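Local coordinates for probable outer membrane protein (Pseudomonas aeruginosa, PDB 3DWO) that probably serves as an outer-membrane beta-barrel channel that lets hydrophobic compounds such as long-chain fatty acids cross the outer membrane, at residues A11-F23 with A340-R354. Numbering follows the deposited sequence.
Sequences AGWGRAMAGGSLF and AVGGDYKVTDQWTMR. With C8E ((hydroxyethyloxy)tri(ethyloxy)octane), chain G; C8E ((hydroxyethyloxy)tri(ethyloxy)octane), chain J.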
ATOM      1  N   ALA A  11     -10.685  16.852  -3.098  1.00 27.91           N
ATOM      2  CA  ALA A  11     -10.804  17.848  -2.039  1.00 28.27           C
ATOM      3  C   ALA A  11      -9.975  17.360  -0.855  1.00 28.22           C
ATOM      4  O   ALA A  11      -9.209  18.119  -0.274  1.00 28.36           O
ATOM      5  CB  ALA A  11     -12.265  18.017  -1.629  1.00 28.94           C
ATOM      6  N   GLY A  12     -10.127  16.086  -0.509  1.00 28.69           N
ATOM      7  CA  GLY A  12      -9.362  15.521   0.593  1.00 28.84           C
ATOM      8  C   GLY A  12      -7.865  15.649   0.352  1.00 30.30           C
ATOM      9  O   GLY A  12      -7.117  16.062   1.246  1.00 30.35           O
ATOM     10  N   TRP A  13      -7.419  15.304  -0.854  1.00 29.34           N
ATOM     11  CA  TRP A  13      -6.002  15.407  -1.183  1.00 28.64           C
ATOM     12  C   TRP A  13      -5.518  16.839  -1.034  1.00 29.49           C
ATOM     13  O   TRP A  13      -4.384  17.076  -0.615  1.00 27.73           O
ATOM     14  CB  TRP A  13      -5.728  14.929  -2.614  1.00 29.43           C
ATOM     15  CG  TRP A  13      -5.488  13.451  -2.712  1.00 32.26           C
ATOM     16  CD1 TRP A  13      -6.362  12.506  -3.163  1.00 32.94           C
ATOM     17  CD2 TRP A  13      -4.311  12.745  -2.299  1.00 33.02           C
ATOM     18  NE1 TRP A  13      -5.807  11.255  -3.055  1.00 33.08           N
ATOM     19  CE2 TRP A  13      -4.549  11.371  -2.525  1.00 33.52           C
ATOM     20  CE3 TRP A  13      -3.079  13.139  -1.757  1.00 34.23           C
ATOM     21  CZ2 TRP A  13      -3.601  10.385  -2.227  1.00 31.86           C
ATOM     22  CZ3 TRP A  13      -2.134  12.158  -1.461  1.00 34.10           C
ATOM     23  CH2 TRP A  13      -2.403  10.796  -1.698  1.00 33.50           C
ATOM     24  N   GLY A  14      -6.386  17.789  -1.378  1.00 28.84           N
ATOM     25  CA  GLY A  14      -6.032  19.196  -1.291  1.00 27.78           C
ATOM     26  C   GLY A  14      -5.717  19.677   0.114  1.00 28.25           C
ATOM     27  O   GLY A  14      -4.969  20.638   0.292  1.00 28.25           O
ATOM     28  N   ARG A  15      -6.286  19.021   1.120  1.00 28.68           N
ATOM     29  CA  ARG A  15      -6.031  19.409   2.504  1.00 30.90           C
ATOM     30  C   ARG A  15      -5.327  18.313   3.299  1.00 30.09           C
ATOM     31  O   ARG A  15      -5.474  18.222   4.521  1.00 30.74           O
ATOM     32  CB  ARG A  15      -7.339  19.811   3.193  1.00 31.55           C
ATOM     33  CG  ARG A  15      -8.487  18.845   2.979  1.00 35.48           C
ATOM     34  CD  ARG A  15      -9.741  19.323   3.694  1.00 37.60           C
ATOM     35  NE  ARG A  15     -10.858  18.412   3.467  1.00 44.02           N
ATOM     36  CZ  ARG A  15     -11.849  18.629   2.610  1.00 43.34           C
ATOM     37  NH1 ARG A  15     -11.886  19.740   1.889  1.00 43.43           N
ATOM     38  NH2 ARG A  15     -12.802  17.724   2.468  1.00 45.24           N
ATOM     39  N   ALA A  16      -4.545  17.496   2.596  1.00 30.47           N
ATOM     40  CA  ALA A  16      -3.799  16.400   3.210  1.00 29.26           C
ATOM     41  C   ALA A  16      -4.692  15.479   4.032  1.00 30.19           C
ATOM     42  O   ALA A  16      -4.275  14.964   5.072  1.00 29.34           O
ATOM     43  CB  ALA A  16      -2.674  16.954   4.085  1.00 29.63           C
ATOM     44  N   MET A  17      -5.920  15.277   3.557  1.00 30.49           N
ATOM     45  CA  MET A  17      -6.886  14.407   4.227  1.00 31.44           C
ATOM     46  C   MET A  17      -7.333  14.884   5.614  1.00 31.97           C
ATOM     47  O   MET A  17      -7.979  14.136   6.348  1.00 30.09           O
ATOM     48  CB  MET A  17      -6.319  12.986   4.351  1.00 33.15           C
ATOM     49  CG  MET A  17      -6.271  12.184   3.051  1.00 36.90           C
ATOM     50  SD  MET A  17      -5.096  12.793   1.823  1.00 41.56           S
ATOM     51  CE  MET A  17      -3.555  12.207   2.514  1.00 37.72           C
ATOM     52  N   ALA A  18      -6.996  16.119   5.978  1.00 31.39           N
ATOM     53  CA  ALA A  18      -7.377  16.646   7.288  1.00 31.23           C
ATOM     54  C   ALA A  18      -8.892  16.774   7.413  1.00 30.84           C
ATOM     55  O   ALA A  18      -9.555  17.305   6.527  1.00 30.41           O
ATOM     56  CB  ALA A  18      -6.714  18.002   7.522  1.00 31.08           C
ATOM     57  N   GLY A  19      -9.435  16.283   8.521  1.00 31.86           N
ATOM     58  CA  GLY A  19     -10.869  16.354   8.731  1.00 31.69           C
ATOM     59  C   GLY A  19     -11.591  15.152   8.156  1.00 31.84           C
ATOM     60  O   GLY A  19     -12.806  15.016   8.308  1.00 30.42           O
ATOM     61  N   GLY A  20     -10.846  14.273   7.494  1.00 30.78           N
ATOM     62  CA  GLY A  20     -11.457  13.092   6.920  1.00 30.40           C
ATOM     63  C   GLY A  20     -12.565  13.461   5.955  1.00 32.83           C
ATOM     64  O   GLY A  20     -12.372  14.293   5.062  1.00 32.17           O
ATOM     65  N   SER A  21     -13.733  12.853   6.135  1.00 33.01           N
ATOM     66  CA  SER A  21     -14.863  13.128   5.261  1.00 36.85           C
ATOM     67  C   SER A  21     -15.972  13.895   5.982  1.00 37.37           C
ATOM     68  O   SER A  21     -17.139  13.826   5.584  1.00 37.81           O
ATOM     69  CB  SER A  21     -15.413  11.811   4.702  1.00 38.14           C
ATOM     70  OG  SER A  21     -15.751  10.921   5.752  1.00 41.34           O
ATOM     71  N   LEU A  22     -15.603  14.639   7.023  1.00 36.76           N
ATOM     72  CA  LEU A  22     -16.578  15.397   7.799  1.00 36.46           C
ATOM     73  C   LEU A  22     -16.932  16.786   7.266  1.00 37.11           C
ATOM     74  O   LEU A  22     -17.811  17.450   7.816  1.00 38.25           O
ATOM     75  CB  LEU A  22     -16.122  15.499   9.258  1.00 36.98           C
ATOM     76  CG  LEU A  22     -16.089  14.170  10.024  1.00 37.54           C
ATOM     77  CD1 LEU A  22     -15.751  14.411  11.485  1.00 36.86           C
ATOM     78  CD2 LEU A  22     -17.438  13.479   9.908  1.00 37.98           C
ATOM     79  N   PHE A  23     -16.258  17.236   6.210  1.00 37.16           N
ATOM     80  CA  PHE A  23     -16.578  18.537   5.628  1.00 36.92           C
ATOM     81  C   PHE A  23     -17.957  18.423   4.980  1.00 37.99           C
ATOM     82  O   PHE A  23     -18.339  17.357   4.500  1.00 37.06           O
ATOM     83  CB  PHE A  23     -15.532  18.940   4.585  1.00 37.30           C
ATOM     84  CG  PHE A  23     -14.325  19.630   5.168  1.00 37.79           C
ATOM     85  CD1 PHE A  23     -14.287  21.018   5.278  1.00 37.75           C
ATOM     86  CD2 PHE A  23     -13.238  18.894   5.630  1.00 37.26           C
ATOM     87  CE1 PHE A  23     -13.184  21.662   5.840  1.00 37.23           C
ATOM     88  CE2 PHE A  23     -12.134  19.527   6.194  1.00 37.63           C
ATOM     89  CZ  PHE A  23     -12.108  20.915   6.300  1.00 37.61           C
ATOM     90  N   ALA A 340      -3.039  14.839  10.578  1.00 28.34           N
ATOM     91  CA  ALA A 340      -3.183  15.827   9.523  1.00 27.96           C
ATOM     92  C   ALA A 340      -3.979  17.028  10.005  1.00 28.40           C
ATOM     93  O   ALA A 340      -4.831  16.920  10.887  1.00 26.73           O
ATOM     94  CB  ALA A 340      -3.873  15.203   8.317  1.00 24.46           C
ATOM     95  N   VAL A 341      -3.689  18.179   9.422  1.00 29.39           N
ATOM     96  CA  VAL A 341      -4.396  19.393   9.763  1.00 30.37           C
ATOM     97  C   VAL A 341      -4.434  20.233   8.504  1.00 31.23           C
ATOM     98  O   VAL A 341      -3.439  20.345   7.793  1.00 31.43           O
ATOM     99  CB  VAL A 341      -3.692  20.167  10.897  1.00 31.55           C
ATOM    100  CG1 VAL A 341      -2.255  20.488  10.502  1.00 31.52           C
ATOM    101  CG2 VAL A 341      -4.464  21.442  11.201  1.00 31.29           C
ATOM    102  N   GLY A 342      -5.597  20.800   8.219  1.00 32.50           N
ATOM    103  CA  GLY A 342      -5.748  21.615   7.032  1.00 34.23           C
ATOM    104  C   GLY A 342      -7.168  22.128   6.953  1.00 35.52           C
ATOM    105  O   GLY A 342      -7.964  21.878   7.858  1.00 37.57           O
ATOM    106  N   GLY A 343      -7.500  22.841   5.883  1.00 35.20           N
ATOM    107  CA  GLY A 343      -8.847  23.358   5.769  1.00 36.49           C
ATOM    108  C   GLY A 343      -9.187  23.983   4.434  1.00 36.86           C
ATOM    109  O   GLY A 343      -8.352  24.060   3.533  1.00 35.60           O
ATOM    110  N   ASP A 344     -10.432  24.440   4.331  1.00 37.97           N
ATOM    111  CA  ASP A 344     -10.961  25.060   3.125  1.00 40.22           C
ATOM    112  C   ASP A 344     -11.314  26.527   3.350  1.00 41.89           C
ATOM    113  O   ASP A 344     -11.804  26.907   4.417  1.00 41.33           O
ATOM    114  CB  ASP A 344     -12.222  24.316   2.676  1.00 40.27           C
ATOM    115  CG  ASP A 344     -11.918  22.983   2.028  1.00 41.50           C
ATOM    116  OD1 ASP A 344     -10.882  22.374   2.362  1.00 42.22           O
ATOM    117  OD2 ASP A 344     -12.726  22.539   1.188  1.00 43.38           O
ATOM    118  N   TYR A 345     -11.064  27.346   2.336  1.00 43.50           N
ATOM    119  CA  TYR A 345     -11.384  28.762   2.411  1.00 44.92           C
ATOM    120  C   TYR A 345     -12.113  29.193   1.148  1.00 45.06           C
ATOM    121  O   TYR A 345     -11.563  29.120   0.052  1.00 44.62           O
ATOM    122  CB  TYR A 345     -10.122  29.605   2.565  1.00 46.89           C
ATOM    123  CG  TYR A 345     -10.437  31.061   2.802  1.00 50.04           C
ATOM    124  CD1 TYR A 345     -10.835  31.506   4.060  1.00 51.51           C
ATOM    125  CD2 TYR A 345     -10.397  31.983   1.757  1.00 50.94           C
ATOM    126  CE1 TYR A 345     -11.190  32.832   4.276  1.00 52.73           C
ATOM    127  CE2 TYR A 345     -10.753  33.313   1.961  1.00 53.22           C
ATOM    128  CZ  TYR A 345     -11.148  33.729   3.225  1.00 54.13           C
ATOM    129  OH  TYR A 345     -11.511  35.040   3.440  1.00 56.63           O
ATOM    130  N   LYS A 346     -13.355  29.637   1.302  1.00 46.14           N
ATOM    131  CA  LYS A 346     -14.139  30.086   0.161  1.00 47.48           C
ATOM    132  C   LYS A 346     -13.723  31.510  -0.186  1.00 47.83           C
ATOM    133  O   LYS A 346     -13.949  32.441   0.586  1.00 48.36           O
ATOM    134  CB  LYS A 346     -15.630  30.036   0.495  1.00 48.02           C
ATOM    135  CG  LYS A 346     -16.117  28.645   0.858  1.00 49.87           C
ATOM    136  CD  LYS A 346     -17.490  28.674   1.503  1.00 50.98           C
ATOM    137  CE  LYS A 346     -17.890  27.287   1.986  1.00 52.01           C
ATOM    138  NZ  LYS A 346     -19.184  27.302   2.726  1.00 53.74           N
ATOM    139  N   VAL A 347     -13.099  31.667  -1.345  1.00 48.22           N
ATOM    140  CA  VAL A 347     -12.643  32.974  -1.797  1.00 49.04           C
ATOM    141  C   VAL A 347     -13.821  33.773  -2.335  1.00 49.48           C
ATOM    142  O   VAL A 347     -13.964  34.961  -2.053  1.00 49.55           O
ATOM    143  CB  VAL A 347     -11.589  32.830  -2.905  1.00 49.62           C
ATOM    144  CG1 VAL A 347     -11.033  34.194  -3.278  1.00 49.18           C
ATOM    145  CG2 VAL A 347     -10.481  31.902  -2.438  1.00 49.95           C
ATOM    146  N   THR A 348     -14.657  33.105  -3.122  1.00 49.50           N
ATOM    147  CA  THR A 348     -15.843  33.712  -3.708  1.00 48.75           C
ATOM    148  C   THR A 348     -16.936  32.656  -3.644  1.00 50.04           C
ATOM    149  O   THR A 348     -16.787  31.642  -2.961  1.00 49.46           O
ATOM    150  CB  THR A 348     -15.619  34.096  -5.183  1.00 48.31           C
ATOM    151  OG1 THR A 348     -15.539  32.907  -5.978  1.00 46.48           O
ATOM    152  CG2 THR A 348     -14.329  34.890  -5.341  1.00 46.79           C
ATOM    153  N   ASP A 349     -18.034  32.886  -4.352  1.00 51.43           N
ATOM    154  CA  ASP A 349     -19.122  31.923  -4.360  1.00 52.24           C
ATOM    155  C   ASP A 349     -18.779  30.798  -5.324  1.00 51.75           C
ATOM    156  O   ASP A 349     -19.375  29.725  -5.279  1.00 51.54           O
ATOM    157  CB  ASP A 349     -20.426  32.598  -4.787  1.00 54.88           C
ATOM    158  CG  ASP A 349     -20.823  33.726  -3.857  1.00 58.37           C
ATOM    159  OD1 ASP A 349     -20.866  33.498  -2.630  1.00 61.02           O
ATOM    160  OD2 ASP A 349     -21.100  34.840  -4.350  1.00 60.29           O
ATOM    161  N   GLN A 350     -17.804  31.056  -6.192  1.00 51.30           N
ATOM    162  CA  GLN A 350     -17.364  30.081  -7.183  1.00 51.39           C
ATOM    163  C   GLN A 350     -16.097  29.366  -6.720  1.00 49.90           C
ATOM    164  O   GLN A 350     -16.047  28.139  -6.675  1.00 50.05           O
ATOM    165  CB  GLN A 350     -17.060  30.772  -8.517  1.00 54.34           C
ATOM    166  CG  GLN A 350     -18.146  31.703  -9.037  1.00 58.03           C
ATOM    167  CD  GLN A 350     -19.404  30.970  -9.436  1.00 60.49           C
ATOM    168  OE1 GLN A 350     -20.135  30.457  -8.587  1.00 62.91           O
ATOM    169  NE2 GLN A 350     -19.662  30.907 -10.740  1.00 61.80           N
ATOM    170  N   TRP A 351     -15.080  30.153  -6.376  1.00 48.23           N
ATOM    171  CA  TRP A 351     -13.788  29.627  -5.948  1.00 46.40           C
ATOM    172  C   TRP A 351     -13.607  29.307  -4.475  1.00 45.81           C
ATOM    173  O   TRP A 351     -14.123  29.994  -3.597  1.00 46.39           O
ATOM    174  CB  TRP A 351     -12.666  30.581  -6.363  1.00 44.95           C
ATOM    175  CG  TRP A 351     -12.415  30.595  -7.827  1.00 45.30           C
ATOM    176  CD1 TRP A 351     -12.900  31.488  -8.737  1.00 45.05           C
ATOM    177  CD2 TRP A 351     -11.664  29.628  -8.571  1.00 45.16           C
ATOM    178  NE1 TRP A 351     -12.500  31.136 -10.003  1.00 44.89           N
ATOM    179  CE2 TRP A 351     -11.742  29.998  -9.929  1.00 45.20           C
ATOM    180  CE3 TRP A 351     -10.936  28.484  -8.219  1.00 44.44           C
ATOM    181  CZ2 TRP A 351     -11.120  29.262 -10.940  1.00 45.65           C
ATOM    182  CZ3 TRP A 351     -10.320  27.752  -9.222  1.00 45.71           C
ATOM    183  CH2 TRP A 351     -10.416  28.146 -10.569  1.00 46.52           C
ATOM    184  N   THR A 352     -12.846  28.248  -4.225  1.00 44.28           N
ATOM    185  CA  THR A 352     -12.521  27.814  -2.877  1.00 43.51           C
ATOM    186  C   THR A 352     -11.082  27.312  -2.913  1.00 42.50           C
ATOM    187  O   THR A 352     -10.665  26.663  -3.874  1.00 42.08           O
ATOM    188  CB  THR A 352     -13.460  26.689  -2.398  1.00 44.51           C
ATOM    189  OG1 THR A 352     -12.962  26.140  -1.171  1.00 45.63           O
ATOM    190  CG2 THR A 352     -13.556  25.601  -3.437  1.00 46.69           C
ATOM    191  N   MET A 353     -10.318  27.644  -1.878  1.00 41.05           N
ATOM    192  CA  MET A 353      -8.922  27.235  -1.789  1.00 39.95           C
ATOM    193  C   MET A 353      -8.697  26.283  -0.630  1.00 37.70           C
ATOM    194  O   MET A 353      -9.319  26.424   0.424  1.00 36.92           O
ATOM    195  CB  MET A 353      -8.020  28.454  -1.606  1.00 43.22           C
ATOM    196  CG  MET A 353      -7.781  29.247  -2.868  1.00 49.60           C
ATOM    197  SD  MET A 353      -6.686  30.646  -2.551  1.00 58.50           S
ATOM    198  CE  MET A 353      -7.439  31.906  -3.587  1.00 57.58           C
ATOM    199  N   ARG A 354      -7.802  25.320  -0.829  1.00 34.91           N
ATOM    200  CA  ARG A 354      -7.487  24.339   0.199  1.00 33.34           C
ATOM    201  C   ARG A 354      -5.984  24.191   0.381  1.00 31.51           C
ATOM    202  O   ARG A 354      -5.196  24.473  -0.523  1.00 30.67           O
ATOM    203  CB  ARG A 354      -8.061  22.965  -0.160  1.00 33.69           C
ATOM    204  CG  ARG A 354      -9.493  22.987  -0.629  1.00 37.02           C
ATOM    205  CD  ARG A 354     -10.129  21.606  -0.547  1.00 35.00           C
ATOM    206  NE  ARG A 354     -11.495  21.626  -1.059  1.00 35.39           N
ATOM    207  CZ  ARG A 354     -11.803  21.692  -2.347  1.00 37.16           C
ATOM    208  NH1 ARG A 354     -10.839  21.740  -3.258  1.00 35.89           N
ATOM    209  NH2 ARG A 354     -13.074  21.715  -2.729  1.00 40.73           N
TER
HETATM  210  C1  C8E G 457      -4.694  25.791   6.590  1.00 57.83           C
HETATM  211  C2  C8E G 457      -5.813  26.525   6.014  1.00 57.65           C
HETATM  212  C3  C8E G 457      -6.032  26.299   4.587  1.00 56.58           C
HETATM  213  C4  C8E G 457      -5.599  27.501   3.889  1.00 56.19           C
HETATM  214  C5  C8E G 457      -6.587  27.827   2.834  1.00 55.66           C
HETATM  215  C6  C8E G 457      -6.412  29.199   2.393  1.00 54.69           C
HETATM  216  C1  C8E J 460      -4.127  27.688  -6.222  1.00 70.96           C
HETATM  217  C2  C8E J 460      -4.360  26.880  -5.035  1.00 72.04           C
HETATM  218  C3  C8E J 460      -3.480  27.176  -3.906  1.00 72.22           C
HETATM  219  C4  C8E J 460      -4.306  27.735  -2.850  1.00 72.59           C
HETATM  220  C5  C8E J 460      -3.683  27.429  -1.538  1.00 72.62           C
HETATM  221  C6  C8E J 460      -3.411  28.660  -0.820  1.00 72.71           C
HETATM  222  C7  C8E J 460      -3.378  28.154   0.539  1.00 73.00           C
HETATM  223  C8  C8E J 460      -2.547  29.063   1.353  1.00 73.55           C
HETATM  224  O9  C8E J 460      -1.340  28.750   2.034  1.00 74.01           O
HETATM  225  C10 C8E J 460      -1.345  27.751   3.039  1.00 74.01           C
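Arg15 and Ala18 bring the N-terminal plug against the inner wall of this FadL-family beta barrel, their CA atoms lying 5.0 Å from Gly342 CA and 4.7 Å from Val341 CA respectively. A Schellman motif ends helix 10-14: Met17 N bonds back to Gly12 O (2.7 Å), with Ala16 at positive phi. Ala18 then packs closely on the strand, its CB 3.1 Å from Gly342 N, beside a residue that lacks a side chain. Ala340 CB meets Ala16 O and Ala18.

Asp344 is the centre of a salt-bridge network. With chi1 at 47°, Arg15 CG is wedged between the two backbone branches, and the extended chain beyond delivers NH1 to Asp344 OD1 at 2.9 Å. That oxygen is met on its syn side but out of the carboxylate plane; the bond is bent (141°), the two planar groups standing 54° apart. Arg354 NE approaches Asp344 OD2 from above that plane (2.7 Å), so two arginines share one carboxylate, which probably offsets their charges. Phe23 CD2 lies off one face of the Arg15 guanidinium, toward the rim; Ala11 O is on the opposite face. Arg354 NH2 pairs with Asp398, while Ala11 CB sits 3.6 Å above the Arg354 guanidinium plane, toward its rim.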